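Local structure of putative sulfatase yidJ (Bacteroides fragilis, 2QZU) at residues L30-A35 / I307-S312; Q37-A42 / H314-G319; V75-R80 / G96-E101. The protein probably hydrolyses sulfate esters, as an arylsulfatase-type, metal-dependent member of the sulfatase family. All coordinates share one frame; numbering follows the deposited sequence.

How the interactions relate
The three contacts lead from the core of the sulfatase domain to its probable active site. Interaction 1 pairs two central strands, and interaction 2 joins the loops that leave those same strands, their centres about 17 Å apart. The two contacts meet where Ser312 OG lies 3.0 Å from Tyr38 N, a probable hydrogen bond. Interaction 3 holds the helix start with Ser76, the residue predicted to become 3-oxoalanine but an ordinary serine here. Its centre is about 20 Å from that of interaction 1 and 18 Å from that of interaction 2. Even so, Met34 SE comes within 3.7 Å of Arg80 NH1, and His314 CD2 within 3.5 Å of Ser76 N.

Interaction 1: L30-A35 / I307-S312; sequences LVFIMA and IVVFTS
Strand 30-35 and strand 307-311 pair in parallel, Leu30 beside Ile307 through to Met34 beside Thr311, in the buried interior of the large mixed sheet. The backbone bonds alternate as parallel strands require: Val31 N gives to Ile307 O, Val309 N to Val31 O, Ile33 N to Val309 O, the shortest at 2.7 Å, and Thr311 N to Ile33 O. Ala35 N adds a longer bond to Thr311 O. Beyond the strand end, the hydroxyl of Ser312 donates to Ala35 O at 2.6 Å. The other edge of strand 30-35 is bonded to strand 222-228. Beta-branched residues favour the extended backbone, and with the aromatic rings they fill the apolar layers on both faces. On one, Thr311 holds OG1 anti to its backbone N (chi1 -171°), where it bonds to Pro337 O; its methyl CG2 is turned to Phe32 CZ at 3.8 Å, while helix 361-368 packs on Phe32 and Val309. On the other, Ile33 CG2 meets the edge of the Phe310 ring, 3.8 Å from CD1. Such neighbouring parallel strands form the centre of the alkaline-phosphatase-like alpha/beta fold of sulfatases.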
loop_
_atom_site.group_PDB
_atom_site.type_symbol
_atom_site.label_atom_id
_atom_site.label_comp_id
_atom_site.label_asym_id
_atom_site.label_seq_id
_atom_site.Cartn_x
_atom_site.Cartn_y
_atom_site.Cartn_z
ATOM N N LEU A 30 -10.069 -34.469 -9.965
ATOM C CA LEU A 30 -9.229 -33.780 -9.002
ATOM C C LEU A 30 -9.523 -32.291 -9.015
ATOM O O LEU A 30 -9.537 -31.660 -10.070
ATOM C CB LEU A 30 -7.742 -33.992 -9.324
ATOM C CG LEU A 30 -6.734 -33.089 -8.594
ATOM C CD1 LEU A 30 -6.715 -33.404 -7.100
ATOM C CD2 LEU A 30 -5.350 -33.290 -9.199
ATOM N N VAL A 31 -9.787 -31.742 -7.838
ATOM C CA VAL A 31 -10.015 -30.313 -7.700
ATOM C C VAL A 31 -8.977 -29.897 -6.666
ATOM O O VAL A 31 -9.118 -30.154 -5.472
ATOM C CB VAL A 31 -11.441 -29.989 -7.215
ATOM C CG1 VAL A 31 -11.567 -28.489 -6.947
ATOM C CG2 VAL A 31 -12.453 -30.412 -8.282
ATOM N N PHE A 32 -7.909 -29.284 -7.154
ATOM C CA PHE A 32 -6.804 -28.860 -6.311
ATOM C C PHE A 32 -6.950 -27.377 -6.017
ATOM O O PHE A 32 -6.774 -26.533 -6.902
ATOM C CB PHE A 32 -5.495 -29.147 -7.053
ATOM C CG PHE A 32 -4.260 -29.014 -6.210
ATOM C CD1 PHE A 32 -3.771 -27.763 -5.845
ATOM C CD2 PHE A 32 -3.550 -30.148 -5.830
ATOM C CE1 PHE A 32 -2.584 -27.646 -5.111
ATOM C CE2 PHE A 32 -2.369 -30.044 -5.101
ATOM C CZ PHE A 32 -1.883 -28.791 -4.744
ATOM N N ILE A 33 -7.291 -27.065 -4.774
ATOM C CA ILE A 33 -7.477 -25.684 -4.365
ATOM C C ILE A 33 -6.364 -25.252 -3.430
ATOM O O ILE A 33 -6.003 -25.974 -2.502
ATOM C CB ILE A 33 -8.821 -25.496 -3.633
ATOM C CG1 ILE A 33 -9.969 -25.974 -4.523
ATOM C CG2 ILE A 33 -9.017 -24.020 -3.276
ATOM C CD1 ILE A 33 -11.317 -25.943 -3.843
HETATM N N MSE A 34 -5.802 -24.079 -3.688
HETATM C CA MSE A 34 -4.757 -23.567 -2.824
HETATM C C MSE A 34 -4.907 -22.065 -2.691
HETATM O O MSE A 34 -5.384 -21.389 -3.599
HETATM C CB MSE A 34 -3.366 -23.927 -3.362
HETATM C CG MSE A 34 -3.012 -23.338 -4.710
HETATM SE SE MSE A 34 -1.212 -23.853 -5.246
HETATM C CE MSE A 34 -1.576 -24.435 -7.056
ATOM N N ALA A 35 -4.533 -21.562 -1.525
ATOM C CA ALA A 35 -4.599 -20.143 -1.236
ATOM C C ALA A 35 -3.181 -19.805 -0.824
ATOM O O ALA A 35 -2.609 -20.459 0.045
ATOM C CB ALA A 35 -5.572 -19.879 -0.093
ATOM N N ILE A 307 -11.212 -36.095 -5.864
ATOM C CA ILE A 307 -10.295 -35.849 -4.766
ATOM C C ILE A 307 -10.214 -34.332 -4.676
ATOM O O ILE A 307 -9.813 -33.673 -5.635
ATOM C CB ILE A 307 -8.890 -36.403 -5.057
ATOM C CG1 ILE A 307 -8.943 -37.929 -5.162
ATOM C CG2 ILE A 307 -7.919 -35.967 -3.955
ATOM C CD1 ILE A 307 -7.660 -38.551 -5.672
ATOM N N VAL A 308 -10.629 -33.778 -3.542
ATOM C CA VAL A 308 -10.571 -32.337 -3.340
ATOM C C VAL A 308 -9.457 -32.076 -2.339
ATOM O O VAL A 308 -9.411 -32.690 -1.273
ATOM C CB VAL A 308 -11.900 -31.780 -2.783
ATOM C CG1 VAL A 308 -11.771 -30.271 -2.507
ATOM C CG2 VAL A 308 -13.018 -32.041 -3.775
ATOM N N VAL A 309 -8.548 -31.180 -2.701
ATOM C CA VAL A 309 -7.427 -30.837 -1.841
ATOM C C VAL A 309 -7.414 -29.342 -1.564
ATOM O O VAL A 309 -7.606 -28.547 -2.486
ATOM C CB VAL A 309 -6.070 -31.170 -2.518
ATOM C CG1 VAL A 309 -4.922 -30.820 -1.579
ATOM C CG2 VAL A 309 -6.020 -32.628 -2.925
ATOM N N PHE A 310 -7.229 -28.959 -0.302
ATOM C CA PHE A 310 -7.094 -27.541 0.032
ATOM C C PHE A 310 -5.748 -27.422 0.730
ATOM O O PHE A 310 -5.523 -28.046 1.769
ATOM C CB PHE A 310 -8.168 -27.016 0.987
ATOM C CG PHE A 310 -7.991 -25.551 1.313
ATOM C CD1 PHE A 310 -8.332 -24.576 0.382
ATOM C CD2 PHE A 310 -7.390 -25.153 2.507
ATOM C CE1 PHE A 310 -8.072 -23.227 0.623
ATOM C CE2 PHE A 310 -7.124 -23.801 2.760
ATOM C CZ PHE A 310 -7.465 -22.841 1.816
ATOM N N THR A 311 -4.850 -26.630 0.160
ATOM C CA THR A 311 -3.529 -26.479 0.746
ATOM C C THR A 311 -2.953 -25.094 0.442
ATOM O O THR A 311 -3.671 -24.198 -0.008
ATOM C CB THR A 311 -2.594 -27.606 0.222
ATOM O OG1 THR A 311 -1.358 -27.596 0.945
ATOM C CG2 THR A 311 -2.329 -27.431 -1.258
ATOM N N SER A 312 -1.663 -24.910 0.699
ATOM C CA SER A 312 -1.015 -23.622 0.466
ATOM C C SER A 312 0.463 -23.834 0.175
ATOM O O SER A 312 1.029 -24.863 0.540
ATOM C CB SER A 312 -1.180 -22.722 1.695
ATOM O OG SER A 312 -0.631 -21.431 1.474
#

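Interaction 2: Q37-A42 / H314-G319; sequences QYRGDA and HGICMG
The carbonyl oxygen of His314 is gripped by two groups: it is hydrogen-bonded to Ser312 OG, whose single proton it can only share with Ala35 O or take in turn, and receives a CA-H...O contact from Gln37, whose CA lies 3.1 Å from His314 O. Tyr38 N is nearby but badly angled for that oxygen, and bonds to Ser312 OG instead. The imidazole of His314 is fixed by its own chain. ND1 donates to Gly315 O at 2.8 Å with an N-H...O angle of 170°, the oxygen lying almost in the ring plane and offering a lone pair, which sets the rotation of the ring. Gln37 approaches this ring twice: its backbone N stands over one face, while its side chain, with CG anti to N (chi1 -160°) and then extended, brings CD to the ring edge. There OE1 is 3.3 Å from CE1, amide and ring planes standing 40° apart. The same amide crosses the end of Ile316, NE2 3.5 Å from CD1. Glutamine suits this place because its aliphatic part packs on Ile316 while OE1 accepts a hydrogen bond from Lys326 NZ. Farther along, Arg39 lays CG against Ile316 CG2 at 3.9 Å and CD against Ile316 O at 3.3 Å, its charged end continuing to a salt bridge with Glu49. Glycine suits position Gly315, since a beta carbon there would be tight, 3.4 Å from Arg39 CG. A type I turn from Arg39 to Ala42 then folds the first loop back, closed by Ala42 N on Arg39 O. Both loops leave the C-terminal ends of adjacent parallel strands, where enzymes of the alkaline phosphatase superfamily gather their metal-binding and catalytic loops, and their packing is consistent with that layout.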
loop_
_atom_site.group_PDB
_atom_site.type_symbol
_atom_site.label_atom_id
_atom_site.label_comp_id
_atom_site.label_asym_id
_atom_site.label_seq_id
_atom_site.Cartn_x
_atom_site.Cartn_y
_atom_site.Cartn_z
ATOM N N GLN A 37 0.095 -18.172 0.837
ATOM C CA GLN A 37 0.473 -17.637 2.142
ATOM C C GLN A 37 -0.523 -17.922 3.266
ATOM O O GLN A 37 -0.733 -17.083 4.148
ATOM C CB GLN A 37 0.692 -16.131 1.992
ATOM C CG GLN A 37 1.517 -15.476 3.079
ATOM C CD GLN A 37 2.268 -14.273 2.545
ATOM O OE1 GLN A 37 3.121 -14.406 1.665
ATOM N NE2 GLN A 37 1.954 -13.095 3.067
ATOM N N TYR A 38 -1.101 -19.120 3.248
ATOM C CA TYR A 38 -2.082 -19.542 4.248
ATOM C C TYR A 38 -1.414 -20.419 5.325
ATOM O O TYR A 38 -0.910 -21.502 5.028
ATOM C CB TYR A 38 -3.203 -20.327 3.544
ATOM C CG TYR A 38 -4.454 -20.577 4.369
ATOM C CD1 TYR A 38 -4.390 -21.242 5.595
ATOM C CD2 TYR A 38 -5.704 -20.163 3.908
ATOM C CE1 TYR A 38 -5.547 -21.488 6.343
ATOM C CE2 TYR A 38 -6.866 -20.407 4.647
ATOM C CZ TYR A 38 -6.776 -21.069 5.863
ATOM O OH TYR A 38 -7.914 -21.314 6.602
ATOM N N ARG A 39 -1.411 -19.947 6.572
ATOM C CA ARG A 39 -0.807 -20.696 7.680
ATOM C C ARG A 39 -1.619 -21.922 8.080
ATOM O O ARG A 39 -2.845 -21.866 8.171
ATOM C CB ARG A 39 -0.634 -19.805 8.913
ATOM C CG ARG A 39 0.479 -18.785 8.787
ATOM C CD ARG A 39 0.809 -18.130 10.126
ATOM N NE ARG A 39 -0.270 -17.290 10.649
ATOM C CZ ARG A 39 -1.217 -17.708 11.487
ATOM N NH1 ARG A 39 -1.238 -18.965 11.908
ATOM N NH2 ARG A 39 -2.137 -16.856 11.918
ATOM N N GLY A 40 -0.919 -23.019 8.346
ATOM C CA GLY A 40 -1.581 -24.255 8.726
ATOM C C GLY A 40 -2.484 -24.186 9.948
ATOM O O GLY A 40 -3.546 -24.808 9.964
ATOM N N ASP A 41 -2.084 -23.446 10.978
ATOM C CA ASP A 41 -2.911 -23.364 12.180
ATOM C C ASP A 41 -4.076 -22.389 12.077
ATOM O O ASP A 41 -4.879 -22.287 13.001
ATOM C CB ASP A 41 -2.061 -23.010 13.408
ATOM C CG ASP A 41 -1.121 -24.134 13.811
ATOM O OD1 ASP A 41 -1.433 -25.304 13.504
ATOM O OD2 ASP A 41 -0.083 -23.850 14.443
ATOM N N ALA A 42 -4.178 -21.683 10.955
ATOM C CA ALA A 42 -5.262 -20.723 10.772
ATOM C C ALA A 42 -6.511 -21.387 10.202
ATOM O O ALA A 42 -7.097 -20.909 9.234
ATOM C CB ALA A 42 -4.810 -19.582 9.864
ATOM N N HIS A 314 2.907 -21.918 1.335
ATOM C CA HIS A 314 3.674 -21.570 2.531
ATOM C C HIS A 314 2.873 -20.713 3.502
ATOM O O HIS A 314 1.804 -20.200 3.162
ATOM C CB HIS A 314 4.964 -20.826 2.156
ATOM C CG HIS A 314 4.738 -19.550 1.410
ATOM N ND1 HIS A 314 4.255 -18.405 2.007
ATOM C CD2 HIS A 314 4.924 -19.239 0.103
ATOM C CE1 HIS A 314 4.151 -17.446 1.102
ATOM N NE2 HIS A 314 4.552 -17.929 -0.062
ATOM N N GLY A 315 3.400 -20.584 4.719
ATOM C CA GLY A 315 2.758 -19.775 5.737
ATOM C C GLY A 315 3.339 -18.369 5.741
ATOM O O GLY A 315 3.720 -17.850 4.690
ATOM N N ILE A 316 3.419 -17.756 6.919
ATOM C CA ILE A 316 3.944 -16.397 7.036
ATOM C C ILE A 316 4.308 -16.102 8.497
ATOM O O ILE A 316 3.623 -16.559 9.417
ATOM C CB ILE A 316 2.881 -15.364 6.536
ATOM C CG1 ILE A 316 3.496 -13.971 6.438
ATOM C CG2 ILE A 316 1.672 -15.347 7.467
ATOM C CD1 ILE A 316 4.480 -13.832 5.314
ATOM N N CYS A 317 5.393 -15.364 8.717
ATOM C CA CYS A 317 5.796 -15.022 10.084
ATOM C C CYS A 317 5.005 -13.813 10.582
ATOM O O CYS A 317 4.539 -13.789 11.724
ATOM C CB CYS A 317 7.299 -14.740 10.149
ATOM S SG CYS A 317 8.318 -16.227 9.928
HETATM N N MSE A 318 4.855 -12.815 9.715
HETATM C CA MSE A 318 4.094 -11.607 10.032
HETATM C C MSE A 318 4.541 -10.945 11.341
HETATM O O MSE A 318 3.717 -10.471 12.130
HETATM C CB MSE A 318 2.596 -11.952 10.100
HETATM C CG MSE A 318 1.654 -10.767 9.901
HETATM SE SE MSE A 318 -0.236 -11.278 9.935
HETATM C CE MSE A 318 -0.565 -11.046 11.812
ATOM N N GLY A 319 5.850 -10.911 11.567
ATOM C CA GLY A 319 6.365 -10.300 12.782
ATOM C C GLY A 319 6.931 -11.305 13.769
ATOM O O GLY A 319 7.824 -10.980 14.549
#

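Interaction 3: V75-R80 / G96-E101; sequences VSSPAR and GNCNSE
Asn97 and Ser77 carry nearly half of the surface buried in the contact that holds a loop, residues 96-101, against the first turn of the helix bearing the sulfatase signature. That signature reads Ser76-Ser77-Pro78-Ala79-Arg80 here, a serine version of the family motif, and its first serine is predicted to be converted to 3-oxoalanine, although the structure contains plain serine. Ser77 makes the one hydrogen bond identified between the two segments. Its OG lies anti to the carbonyl carbon (chi1 -57°), which aims it at the loop, where Cys98 N donates to it over 2.9 Å at an N-H...O angle of 157°. The same hydroxyl bonds to His134 O, so a small side chain that can both accept and donate fits this position well. Asn97 turns its amide back over the helix start, with CG 3.6 Å from the methyl CG1 of Val75, the N-cap residue, and the amide end close to Ser77 N; the orientation of the amide is uncertain. Next to it, the ring of Pro78 packs on Gly96, CG and CD both 3.5 Å from Gly96 O, an oxygen buried without a polar partner in the model. Proline is well placed in a first helical turn, where its lack of an N-H costs no bond in the helix. The helix proper begins at once, with Ala79 N bonded to Val75 O at 2.9 Å and Arg80 N to Ser76 O at 3.0 Å. His134 ties the two sides together a second time, its ND1 bonded to Ser76 OG and its NE2 to Cys98 O. Arg80, whose guanidinium forms a salt bridge with Asp36, reaches back along its own helix, so that NE donates to Ser76 OG at 3.1 Å, with the oxygen tilted 16° out of the guanidinium plane.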
loop_
_atom_site.group_PDB
_atom_site.type_symbol
_atom_site.label_atom_id
_atom_site.label_comp_id
_atom_site.label_asym_id
_atom_site.label_seq_id
_atom_site.Cartn_x
_atom_site.Cartn_y
_atom_site.Cartn_z
ATOM N N VAL A 75 8.492 -20.532 -0.104
ATOM C CA VAL A 75 8.553 -19.362 -0.975
ATOM C C VAL A 75 7.680 -19.715 -2.182
ATOM O O VAL A 75 7.665 -20.867 -2.623
ATOM C CB VAL A 75 9.991 -19.078 -1.443
ATOM C CG1 VAL A 75 10.009 -17.863 -2.359
ATOM C CG2 VAL A 75 10.884 -18.840 -0.237
ATOM N N SER A 76 6.968 -18.728 -2.719
ATOM C CA SER A 76 6.047 -18.964 -3.832
ATOM C C SER A 76 6.510 -19.813 -5.024
ATOM O O SER A 76 6.109 -20.971 -5.157
ATOM C CB SER A 76 5.492 -17.631 -4.342
ATOM O OG SER A 76 4.532 -17.851 -5.367
ATOM N N SER A 77 7.335 -19.254 -5.900
ATOM C CA SER A 77 7.771 -20.008 -7.070
ATOM C C SER A 77 8.445 -21.338 -6.750
ATOM O O SER A 77 8.096 -22.366 -7.336
ATOM C CB SER A 77 8.685 -19.150 -7.944
ATOM O OG SER A 77 8.016 -17.963 -8.321
ATOM N N PRO A 78 9.418 -21.339 -5.821
ATOM C CA PRO A 78 10.094 -22.595 -5.481
ATOM C C PRO A 78 9.115 -23.679 -5.044
ATOM O O PRO A 78 9.211 -24.828 -5.486
ATOM C CB PRO A 78 11.046 -22.180 -4.359
ATOM C CG PRO A 78 11.405 -20.769 -4.738
ATOM C CD PRO A 78 10.051 -20.197 -5.135
ATOM N N ALA A 79 8.169 -23.316 -4.178
ATOM C CA ALA A 79 7.195 -24.289 -3.699
ATOM C C ALA A 79 6.334 -24.809 -4.851
ATOM O O ALA A 79 6.121 -26.010 -4.974
ATOM C CB ALA A 79 6.310 -23.671 -2.612
ATOM N N ARG A 80 5.844 -23.903 -5.692
ATOM C CA ARG A 80 5.012 -24.291 -6.827
ATOM C C ARG A 80 5.810 -25.133 -7.818
ATOM O O ARG A 80 5.275 -26.056 -8.435
ATOM C CB ARG A 80 4.446 -23.040 -7.511
ATOM C CG ARG A 80 3.526 -22.239 -6.589
ATOM C CD ARG A 80 3.322 -20.806 -7.055
ATOM N NE ARG A 80 2.485 -20.061 -6.118
ATOM C CZ ARG A 80 1.165 -20.190 -6.019
ATOM N NH1 ARG A 80 0.511 -21.035 -6.806
ATOM N NH2 ARG A 80 0.499 -19.479 -5.124
ATOM N N GLY A 96 14.365 -19.735 -6.619
ATOM C CA GLY A 96 13.948 -18.495 -5.992
ATOM C C GLY A 96 12.663 -18.063 -6.669
ATOM O O GLY A 96 12.148 -18.794 -7.513
ATOM N N ASN A 97 12.129 -16.902 -6.302
ATOM C CA ASN A 97 10.905 -16.413 -6.933
ATOM C C ASN A 97 11.199 -16.048 -8.374
ATOM O O ASN A 97 12.312 -15.632 -8.707
ATOM C CB ASN A 97 10.381 -15.152 -6.233
ATOM C CG ASN A 97 9.558 -15.460 -4.998
ATOM O OD1 ASN A 97 9.662 -14.766 -3.987
ATOM N ND2 ASN A 97 8.732 -16.494 -5.077
ATOM N N CYS A 98 10.197 -16.198 -9.231
ATOM C CA CYS A 98 10.361 -15.823 -10.619
ATOM C C CYS A 98 10.167 -14.315 -10.668
ATOM O O CYS A 98 9.178 -13.788 -10.155
ATOM C CB CYS A 98 9.319 -16.514 -11.503
ATOM S SG CYS A 98 9.504 -18.312 -11.578
ATOM N N ASN A 99 11.146 -13.630 -11.243
ATOM C CA ASN A 99 11.122 -12.185 -11.413
ATOM C C ASN A 99 12.320 -11.858 -12.297
ATOM O O ASN A 99 13.126 -12.741 -12.601
ATOM C CB ASN A 99 11.206 -11.443 -10.063
ATOM C CG ASN A 99 12.451 -11.797 -9.261
ATOM O OD1 ASN A 99 13.559 -11.816 -9.785
ATOM N ND2 ASN A 99 12.267 -12.066 -7.969
ATOM N N SER A 100 12.443 -10.605 -12.713
ATOM C CA SER A 100 13.546 -10.228 -13.590
ATOM C C SER A 100 14.938 -10.350 -12.974
ATOM O O SER A 100 15.930 -10.405 -13.698
ATOM C CB SER A 100 13.329 -8.808 -14.125
ATOM O OG SER A 100 13.240 -7.870 -13.076
ATOM N N GLU A 101 15.018 -10.396 -11.648
ATOM C CA GLU A 101 16.309 -10.524 -10.977
ATOM C C GLU A 101 16.851 -11.950 -11.107
ATOM O O GLU A 101 18.053 -12.156 -11.266
ATOM C CB GLU A 101 16.178 -10.162 -9.492
ATOM C CG GLU A 101 17.462 -10.331 -8.690
ATOM C CD GLU A 101 17.295 -9.971 -7.223
ATOM O OE1 GLU A 101 16.529 -10.661 -6.515
ATOM O OE2 GLU A 101 17.930 -8.992 -6.778
#